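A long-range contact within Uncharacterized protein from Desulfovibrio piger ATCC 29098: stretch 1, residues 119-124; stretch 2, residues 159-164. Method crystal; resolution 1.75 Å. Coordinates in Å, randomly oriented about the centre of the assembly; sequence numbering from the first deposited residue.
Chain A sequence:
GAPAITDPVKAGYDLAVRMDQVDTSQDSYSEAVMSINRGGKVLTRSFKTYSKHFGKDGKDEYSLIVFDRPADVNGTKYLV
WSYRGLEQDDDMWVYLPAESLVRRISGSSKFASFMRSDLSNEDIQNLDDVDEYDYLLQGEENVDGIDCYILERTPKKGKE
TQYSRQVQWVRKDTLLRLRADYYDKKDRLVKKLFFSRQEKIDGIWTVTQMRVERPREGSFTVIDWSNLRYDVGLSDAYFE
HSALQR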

ATOM      1  N   LEU A 119      -6.348  -0.140  -7.416  1.00 19.89           N
ATOM      2  CA  LEU A 119      -5.593   0.614  -6.403  1.00 21.42           C
ATOM      3  C   LEU A 119      -5.625   2.103  -6.772  1.00 22.18           C
ATOM      4  O   LEU A 119      -5.560   2.417  -7.968  1.00 20.42           O
ATOM      5  CB  LEU A 119      -4.128   0.139  -6.406  1.00 22.09           C
ATOM      6  CG  LEU A 119      -3.739  -1.161  -5.722  1.00 29.22           C
ATOM      7  CD1 LEU A 119      -4.279  -2.382  -6.465  1.00 32.11           C
ATOM      8  CD2 LEU A 119      -2.233  -1.307  -5.749  1.00 31.46           C
ATOM      9  N   SER A 120      -5.698   3.010  -5.780  1.00 20.21           N
ATOM     10  CA  SER A 120      -5.592   4.445  -5.988  1.00 20.59           C
ATOM     11  C   SER A 120      -4.148   4.852  -5.793  1.00 22.18           C
ATOM     12  O   SER A 120      -3.397   4.076  -5.217  1.00 19.91           O
ATOM     13  CB  SER A 120      -6.485   5.191  -5.006  1.00 23.51           C
ATOM     14  OG  SER A 120      -7.861   4.967  -5.266  1.00 30.26           O
ATOM     15  N   ASN A 121      -3.757   6.073  -6.220  1.00 20.81           N
ATOM     16  CA  ASN A 121      -2.385   6.557  -6.002  1.00 21.72           C
ATOM     17  C   ASN A 121      -2.038   6.604  -4.493  1.00 24.88           C
ATOM     18  O   ASN A 121      -0.914   6.272  -4.100  1.00 24.58           O
ATOM     19  CB  ASN A 121      -2.192   7.946  -6.629  1.00 22.06           C
ATOM     20  CG  ASN A 121      -2.277   7.929  -8.124  1.00 25.63           C
ATOM     21  OD1 ASN A 121      -1.847   6.980  -8.766  1.00 23.45           O
ATOM     22  ND2 ASN A 121      -2.867   8.966  -8.703  1.00 20.18           N
ATOM     23  N   GLU A 122      -3.017   6.933  -3.647  1.00 22.87           N
ATOM     24  CA  GLU A 122      -2.777   6.993  -2.202  1.00 23.44           C
ATOM     25  C   GLU A 122      -2.558   5.601  -1.591  1.00 26.75           C
ATOM     26  O   GLU A 122      -1.877   5.517  -0.590  1.00 26.68           O
ATOM     27  CB  GLU A 122      -3.889   7.737  -1.455  1.00 25.33           C
ATOM     28  CG  GLU A 122      -5.235   7.023  -1.380  1.00 30.03           C
ATOM     29  CD  GLU A 122      -6.215   7.707  -0.437  1.00 34.75           C
ATOM     30  OE1 GLU A 122      -5.856   7.974   0.734  1.00 31.43           O
ATOM     31  OE2 GLU A 122      -7.354   7.971  -0.878  1.00 27.46           O
ATOM     32  N   ASP A 123      -3.072   4.529  -2.221  1.00 22.61           N
ATOM     33  CA  ASP A 123      -2.895   3.156  -1.750  1.00 23.32           C
ATOM     34  C   ASP A 123      -1.433   2.682  -1.863  1.00 30.95           C
ATOM     35  O   ASP A 123      -1.065   1.704  -1.208  1.00 31.04           O
ATOM     36  CB  ASP A 123      -3.815   2.201  -2.518  1.00 22.99           C
ATOM     37  CG  ASP A 123      -5.294   2.444  -2.297  1.00 25.05           C
ATOM     38  OD1 ASP A 123      -5.662   2.952  -1.227  1.00 24.00           O
ATOM     39  OD2 ASP A 123      -6.086   2.087  -3.180  1.00 24.02           O
ATOM     40  N   ILE A 124      -0.611   3.385  -2.683  1.00 27.70           N
ATOM     41  CA  ILE A 124       0.791   3.085  -2.950  1.00 28.85           C
ATOM     42  C   ILE A 124       1.728   3.653  -1.845  1.00 35.04           C
ATOM     43  O   ILE A 124       2.853   3.198  -1.736  1.00 34.66           O
ATOM     44  CB  ILE A 124       1.139   3.590  -4.379  1.00 33.54           C
ATOM     45  CG1 ILE A 124       0.346   2.810  -5.468  1.00 33.44           C
ATOM     46  CG2 ILE A 124       2.619   3.621  -4.685  1.00 36.30           C
ATOM     47  CD1 ILE A 124       0.206   1.341  -5.299  1.00 37.82           C
ATOM     48  N   LYS A 159      -6.962  14.811   7.451  1.00 38.17           N
ATOM     49  CA  LYS A 159      -6.167  13.939   6.595  1.00 36.28           C
ATOM     50  C   LYS A 159      -6.823  13.843   5.200  1.00 39.77           C
ATOM     51  O   LYS A 159      -8.037  13.641   5.071  1.00 38.18           O
ATOM     52  CB  LYS A 159      -5.951  12.554   7.231  1.00 36.59           C
ATOM     53  CG  LYS A 159      -5.069  11.614   6.417  1.00 33.92           C
ATOM     54  CD  LYS A 159      -5.079  10.219   6.996  1.00 41.65           C
ATOM     55  CE  LYS A 159      -4.776   9.138   5.978  1.00 45.30           C
ATOM     56  NZ  LYS A 159      -3.487   9.371   5.271  1.00 42.90           N
ATOM     57  N   GLU A 160      -5.991  14.071   4.177  1.00 36.74           N
ATOM     58  CA  GLU A 160      -6.310  14.043   2.749  1.00 36.45           C
ATOM     59  C   GLU A 160      -6.416  12.585   2.308  1.00 35.74           C
ATOM     60  O   GLU A 160      -5.400  11.911   2.086  1.00 34.18           O
ATOM     61  CB  GLU A 160      -5.190  14.782   1.988  1.00 38.59           C
ATOM     62  CG  GLU A 160      -5.482  15.143   0.546  1.00 51.88           C
ATOM     63  CD  GLU A 160      -4.876  16.481   0.172  1.00 69.07           C
ATOM     64  OE1 GLU A 160      -3.634  16.556   0.027  1.00 69.17           O
ATOM     65  OE2 GLU A 160      -5.637  17.471   0.088  1.00 60.05           O
ATOM     66  N   THR A 161      -7.651  12.077   2.235  1.00 29.95           N
ATOM     67  CA  THR A 161      -7.886  10.667   1.866  1.00 27.03           C
ATOM     68  C   THR A 161      -9.282  10.525   1.294  1.00 27.05           C
ATOM     69  O   THR A 161     -10.159  11.318   1.619  1.00 27.80           O
ATOM     70  CB  THR A 161      -7.679   9.730   3.115  1.00 26.87           C
ATOM     71  OG1 THR A 161      -8.017   8.380   2.778  1.00 28.74           O
ATOM     72  CG2 THR A 161      -8.489  10.163   4.333  1.00 24.40           C
ATOM     73  N   GLN A 162      -9.505   9.516   0.455  1.00 23.60           N
ATOM     74  CA  GLN A 162     -10.857   9.323  -0.071  1.00 23.53           C
ATOM     75  C   GLN A 162     -11.693   8.477   0.921  1.00 26.35           C
ATOM     76  O   GLN A 162     -12.906   8.340   0.754  1.00 26.52           O
ATOM     77  CB  GLN A 162     -10.783   8.623  -1.445  1.00 24.03           C
ATOM     78  CG  GLN A 162     -10.459   7.161  -1.344  1.00 27.63           C
ATOM     79  CD  GLN A 162     -10.137   6.538  -2.667  1.00 38.50           C
ATOM     80  OE1 GLN A 162      -8.969   6.455  -3.055  1.00 30.27           O
ATOM     81  NE2 GLN A 162     -11.168   6.071  -3.371  1.00 21.84           N
ATOM     82  N   TYR A 163     -11.033   7.878   1.921  1.00 22.32           N
ATOM     83  CA  TYR A 163     -11.725   6.954   2.801  1.00 22.76           C
ATOM     84  C   TYR A 163     -12.212   7.581   4.097  1.00 27.72           C
ATOM     85  O   TYR A 163     -11.567   8.469   4.650  1.00 26.59           O
ATOM     86  CB  TYR A 163     -10.837   5.750   3.130  1.00 22.32           C
ATOM     87  CG  TYR A 163     -10.198   5.120   1.914  1.00 20.22           C
ATOM     88  CD1 TYR A 163     -10.973   4.507   0.932  1.00 20.10           C
ATOM     89  CD2 TYR A 163      -8.817   5.158   1.730  1.00 20.16           C
ATOM     90  CE1 TYR A 163     -10.383   3.878  -0.169  1.00 20.66           C
ATOM     91  CE2 TYR A 163      -8.217   4.567   0.607  1.00 19.91           C
ATOM     92  CZ  TYR A 163      -9.006   3.956  -0.348  1.00 27.40           C
ATOM     93  OH  TYR A 163      -8.379   3.358  -1.409  1.00 24.86           O
ATOM     94  N   SER A 164     -13.361   7.104   4.560  1.00 25.04           N
ATOM     95  CA  SER A 164     -13.946   7.562   5.818  1.00 27.02           C
ATOM     96  C   SER A 164     -13.529   6.626   6.938  1.00 29.89           C
ATOM     97  O   SER A 164     -13.397   7.063   8.085  1.00 30.73           O
ATOM     98  CB  SER A 164     -15.464   7.625   5.727  1.00 31.92           C
ATOM     99  OG  SER A 164     -15.977   6.349   5.386  1.00 38.71           O
TER

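The two stretches lie far apart in sequence and meet through a small, mostly polar contact that buries 234 Å² in total. Their backbones stay well separated. The closest approach of CA atoms is 7.5 Å, between E122 and T161, so side chains must bridge the gap. No backbone-to-backbone hydrogen bond joins them.

Stretch 1 is compact. D123 N donates to S120 O at 3.0 Å, and I124 N donates to N121 O at 3.2 Å. The side chain of D123 reinforces this turn: S120 N gives a straight hydrogen bond to D123 OD2 at 2.8 Å.

E122 has the largest covered area in the contact. Its CA-to-CB bond points toward stretch 2, and its carboxylate reaches the backbone there. Q162 N donates to E122 OE2 at 3.0 Å with an angle of 162°, so a main-chain amide is satisfied by a side-chain acceptor. The other oxygen, E122 OE1, lies 3.0 Å from T161 OG1. The hydroxyl can donate to E122 OE1, but its one proton has another acceptor within reach, so this bond is left open. T161 OG1 also accepts from Y163 N at 3.2 Å, which ties stretch 2 together locally.

The second bridge is Y163 to D123. Y163 OH donates to D123 OD1 at 2.8 Å, and the carboxylate oxygen sits at the ring edge, near its plane. D123 thus uses both oxygens: OD1 accepts from the tyrosine across the contact, and OD2 accepts from the S120 amide within its own stretch. Y163 OH and D123 OD2 also have hydrogen bonds elsewhere in the structure.

S120 and Q162 meet beside these bonds, both with CA-to-CB bonds pointing toward the opposing stretch. S120 OG is hydrogen-bonded elsewhere in the structure. L119, N121, I124 and S164 make no contact across the stretches.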